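Local coordinates for transcription activator HlyU (Vibrio vulnificus, PDB 3JTH), which probably binds promoter DNA as a homodimeric winged-helix regulator of the ArsR family and activates transcription of virulence genes such as the rtxA toxin gene, at residues G64-R69 with Y77-E82. Sequence-based numbering, arbitrary orientation.
Sequences GLVTTR and YTLKSE
Thr67 and Thr78 form the hydrogen-bonded pair that joins strand 66-69 to strand 76-79, which run antiparallel. Thr67 N gives a straight bond to Thr78 O at 2.8 Å, almost in line with the carbonyl, and Thr78 N returns a longer one to Thr67 O. Past the end of the paired strands, Lys80 N reaches Leu65 O at 2.9 Å but comes from above the carbonyl plane, not along a lone pair.

The tight part lies around Val66. Its CG1, anti to the backbone N (chi1 172°), sits 3.0 Å from Thr78 O and meets the edge of the Tyr77 ring, while CG2 touches Leu79 CD2 at 4.2 Å. Leu29 and Leu32 pack on both Val66 and Leu79. Beside them, Thr68 and Tyr77 point the same way, and Thr68 CG2 comes within 3.3 Å of Tyr77 CE2; Leu57 of helix 50-62 also packs against Tyr77.

The solvent side carries Thr67 and the extended, exposed Lys80: the two side chains cross at about a right angle, Thr67 OG1 lying 3.1 Å from Lys80 CB. Lys80 CD passes Gly64 O at 3.5 Å. Gly64, with positive phi, closes helix 50-62 in a Schellman motif, and Ser81 OG N-caps helix 82-94 by accepting a hydrogen bond from Val84 N. Between these helices, the hairpin of strands 66-69 and 76-79 is the wing of the ArsR-type winged helix-turn-helix fold.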
ATOM      1  N   GLY A  64      -2.619 -14.458   5.476  1.00 54.48           N
ATOM      2  CA  GLY A  64      -3.130 -15.101   4.279  1.00 52.98           C
ATOM      3  C   GLY A  64      -2.711 -14.489   2.959  1.00 51.09           C
ATOM      4  O   GLY A  64      -3.496 -14.487   2.012  1.00 52.43           O
ATOM      5  N   LEU A  65      -1.488 -13.971   2.880  1.00 45.00           N
ATOM      6  CA  LEU A  65      -1.003 -13.369   1.637  1.00 42.98           C
ATOM      7  C   LEU A  65      -0.175 -14.352   0.807  1.00 40.80           C
ATOM      8  O   LEU A  65       0.094 -14.111  -0.369  1.00 40.91           O
ATOM      9  CB  LEU A  65      -0.172 -12.113   1.930  1.00 46.72           C
ATOM     10  CG  LEU A  65      -0.917 -10.880   2.457  1.00 47.28           C
ATOM     11  CD1 LEU A  65       0.051  -9.717   2.604  1.00 46.83           C
ATOM     12  CD2 LEU A  65      -2.044 -10.505   1.504  1.00 45.95           C
ATOM     13  N   VAL A  66       0.221 -15.457   1.425  1.00 37.39           N
ATOM     14  CA  VAL A  66       1.017 -16.473   0.751  1.00 36.81           C
ATOM     15  C   VAL A  66       0.550 -17.851   1.185  1.00 37.13           C
ATOM     16  O   VAL A  66       0.065 -18.014   2.300  1.00 37.77           O
ATOM     17  CB  VAL A  66       2.518 -16.320   1.104  1.00 41.09           C
ATOM     18  CG1 VAL A  66       3.313 -17.500   0.571  1.00 41.33           C
ATOM     19  CG2 VAL A  66       3.057 -15.021   0.522  1.00 38.10           C
ATOM     20  N   THR A  67       0.677 -18.837   0.298  1.00 34.54           N
ATOM     21  CA  THR A  67       0.281 -20.206   0.614  1.00 36.43           C
ATOM     22  C   THR A  67       1.442 -21.133   0.312  1.00 36.87           C
ATOM     23  O   THR A  67       2.478 -20.698  -0.184  1.00 34.38           O
ATOM     24  CB  THR A  67      -0.925 -20.685  -0.218  1.00 54.70           C
ATOM     25  OG1 THR A  67      -1.675 -19.559  -0.679  1.00 58.05           O
ATOM     26  CG2 THR A  67      -1.833 -21.542   0.638  1.00 53.40           C
ATOM     27  N   THR A  68       1.269 -22.415   0.602  1.00 40.61           N
ATOM     28  CA  THR A  68       2.327 -23.380   0.356  1.00 45.01           C
ATOM     29  C   THR A  68       1.841 -24.554  -0.479  1.00 50.03           C
ATOM     30  O   THR A  68       0.632 -24.724  -0.693  1.00 48.82           O
ATOM     31  CB  THR A  68       2.903 -23.924   1.680  1.00 39.60           C
ATOM     32  OG1 THR A  68       1.844 -24.467   2.475  1.00 37.31           O
ATOM     33  CG2 THR A  68       3.584 -22.814   2.464  1.00 38.59           C
ATOM     34  N   ARG A  69       2.804 -25.347  -0.944  1.00 54.92           N
ATOM     35  CA  ARG A  69       2.580 -26.539  -1.764  1.00 61.99           C
ATOM     36  C   ARG A  69       3.827 -27.399  -1.527  1.00 65.08           C
ATOM     37  O   ARG A  69       4.911 -27.075  -2.016  1.00 65.43           O
ATOM     38  CB  ARG A  69       2.464 -26.140  -3.240  1.00 89.36           C
ATOM     39  CG  ARG A  69       1.906 -27.211  -4.170  1.00 93.67           C
ATOM     40  CD  ARG A  69       2.982 -27.774  -5.088  1.00 97.76           C
ATOM     41  NE  ARG A  69       3.533 -29.036  -4.598  1.00101.64           N
ATOM     42  CZ  ARG A  69       2.865 -30.187  -4.590  1.00102.73           C
ATOM     43  NH1 ARG A  69       1.620 -30.240  -5.047  1.00103.21           N
ATOM     44  NH2 ARG A  69       3.439 -31.289  -4.125  1.00102.38           N
ATOM     45  N   TYR A  77       6.358 -21.762  -1.932  1.00 30.61           N
ATOM     46  CA  TYR A  77       5.485 -20.679  -1.549  1.00 28.50           C
ATOM     47  C   TYR A  77       4.996 -19.945  -2.785  1.00 27.41           C
ATOM     48  O   TYR A  77       5.695 -19.882  -3.800  1.00 24.91           O
ATOM     49  CB  TYR A  77       6.222 -19.716  -0.612  1.00 33.37           C
ATOM     50  CG  TYR A  77       6.657 -20.381   0.666  1.00 36.25           C
ATOM     51  CD1 TYR A  77       7.781 -21.204   0.697  1.00 36.30           C
ATOM     52  CD2 TYR A  77       5.908 -20.240   1.835  1.00 38.34           C
ATOM     53  CE1 TYR A  77       8.150 -21.872   1.854  1.00 40.36           C
ATOM     54  CE2 TYR A  77       6.268 -20.907   3.004  1.00 40.38           C
ATOM     55  CZ  TYR A  77       7.388 -21.721   3.007  1.00 39.92           C
ATOM     56  OH  TYR A  77       7.748 -22.388   4.154  1.00 44.07           O
ATOM     57  N   THR A  78       3.791 -19.392  -2.690  1.00 28.01           N
ATOM     58  CA  THR A  78       3.190 -18.652  -3.792  1.00 29.65           C
ATOM     59  C   THR A  78       2.209 -17.645  -3.205  1.00 29.84           C
ATOM     60  O   THR A  78       1.790 -17.779  -2.052  1.00 27.97           O
ATOM     61  CB  THR A  78       2.443 -19.616  -4.764  1.00 33.06           C
ATOM     62  OG1 THR A  78       2.039 -18.910  -5.940  1.00 35.07           O
ATOM     63  CG2 THR A  78       1.210 -20.202  -4.102  1.00 32.11           C
ATOM     64  N   LEU A  79       1.845 -16.631  -3.978  1.00 28.41           N
ATOM     65  CA  LEU A  79       0.905 -15.636  -3.478  1.00 30.09           C
ATOM     66  C   LEU A  79      -0.456 -16.279  -3.281  1.00 31.47           C
ATOM     67  O   LEU A  79      -0.775 -17.270  -3.929  1.00 32.59           O
ATOM     68  CB  LEU A  79       0.798 -14.453  -4.444  1.00 30.06           C
ATOM     69  CG  LEU A  79       2.079 -13.607  -4.524  1.00 32.34           C
ATOM     70  CD1 LEU A  79       1.882 -12.439  -5.475  1.00 30.10           C
ATOM     71  CD2 LEU A  79       2.423 -13.078  -3.135  1.00 29.37           C
ATOM     72  N   LYS A  80      -1.256 -15.719  -2.382  1.00 36.98           N
ATOM     73  CA  LYS A  80      -2.574 -16.273  -2.121  1.00 39.33           C
ATOM     74  C   LYS A  80      -3.737 -15.367  -2.516  1.00 38.77           C
ATOM     75  O   LYS A  80      -4.496 -15.690  -3.434  1.00 41.02           O
ATOM     76  CB  LYS A  80      -2.700 -16.660  -0.644  1.00 40.27           C
ATOM     77  CG  LYS A  80      -4.044 -17.291  -0.274  1.00 43.19           C
ATOM     78  CD  LYS A  80      -4.049 -17.807   1.161  1.00 43.94           C
ATOM     79  CE  LYS A  80      -5.348 -18.540   1.481  1.00 48.71           C
ATOM     80  NZ  LYS A  80      -5.312 -19.202   2.819  1.00 47.98           N
ATOM     81  N   SER A  81      -3.883 -14.239  -1.829  1.00 36.17           N
ATOM     82  CA  SER A  81      -4.995 -13.331  -2.110  1.00 34.89           C
ATOM     83  C   SER A  81      -4.904 -12.616  -3.457  1.00 36.04           C
ATOM     84  O   SER A  81      -3.820 -12.208  -3.894  1.00 34.15           O
ATOM     85  CB  SER A  81      -5.135 -12.288  -0.994  1.00 37.22           C
ATOM     86  OG  SER A  81      -4.370 -11.118  -1.262  1.00 34.85           O
ATOM     87  N   GLU A  82      -6.057 -12.462  -4.102  1.00 31.28           N
ATOM     88  CA  GLU A  82      -6.143 -11.787  -5.388  1.00 32.58           C
ATOM     89  C   GLU A  82      -5.772 -10.314  -5.270  1.00 31.89           C
ATOM     90  O   GLU A  82      -5.276  -9.704  -6.224  1.00 31.89           O
ATOM     91  CB  GLU A  82      -7.559 -11.901  -5.944  1.00 44.86           C
ATOM     92  CG  GLU A  82      -7.961 -13.301  -6.360  1.00 48.25           C
ATOM     93  CD  GLU A  82      -6.961 -13.928  -7.318  1.00 51.44           C
ATOM     94  OE1 GLU A  82      -6.469 -13.208  -8.216  1.00 53.57           O
ATOM     95  OE2 GLU A  82      -6.670 -15.136  -7.180  1.00 50.60           O
TER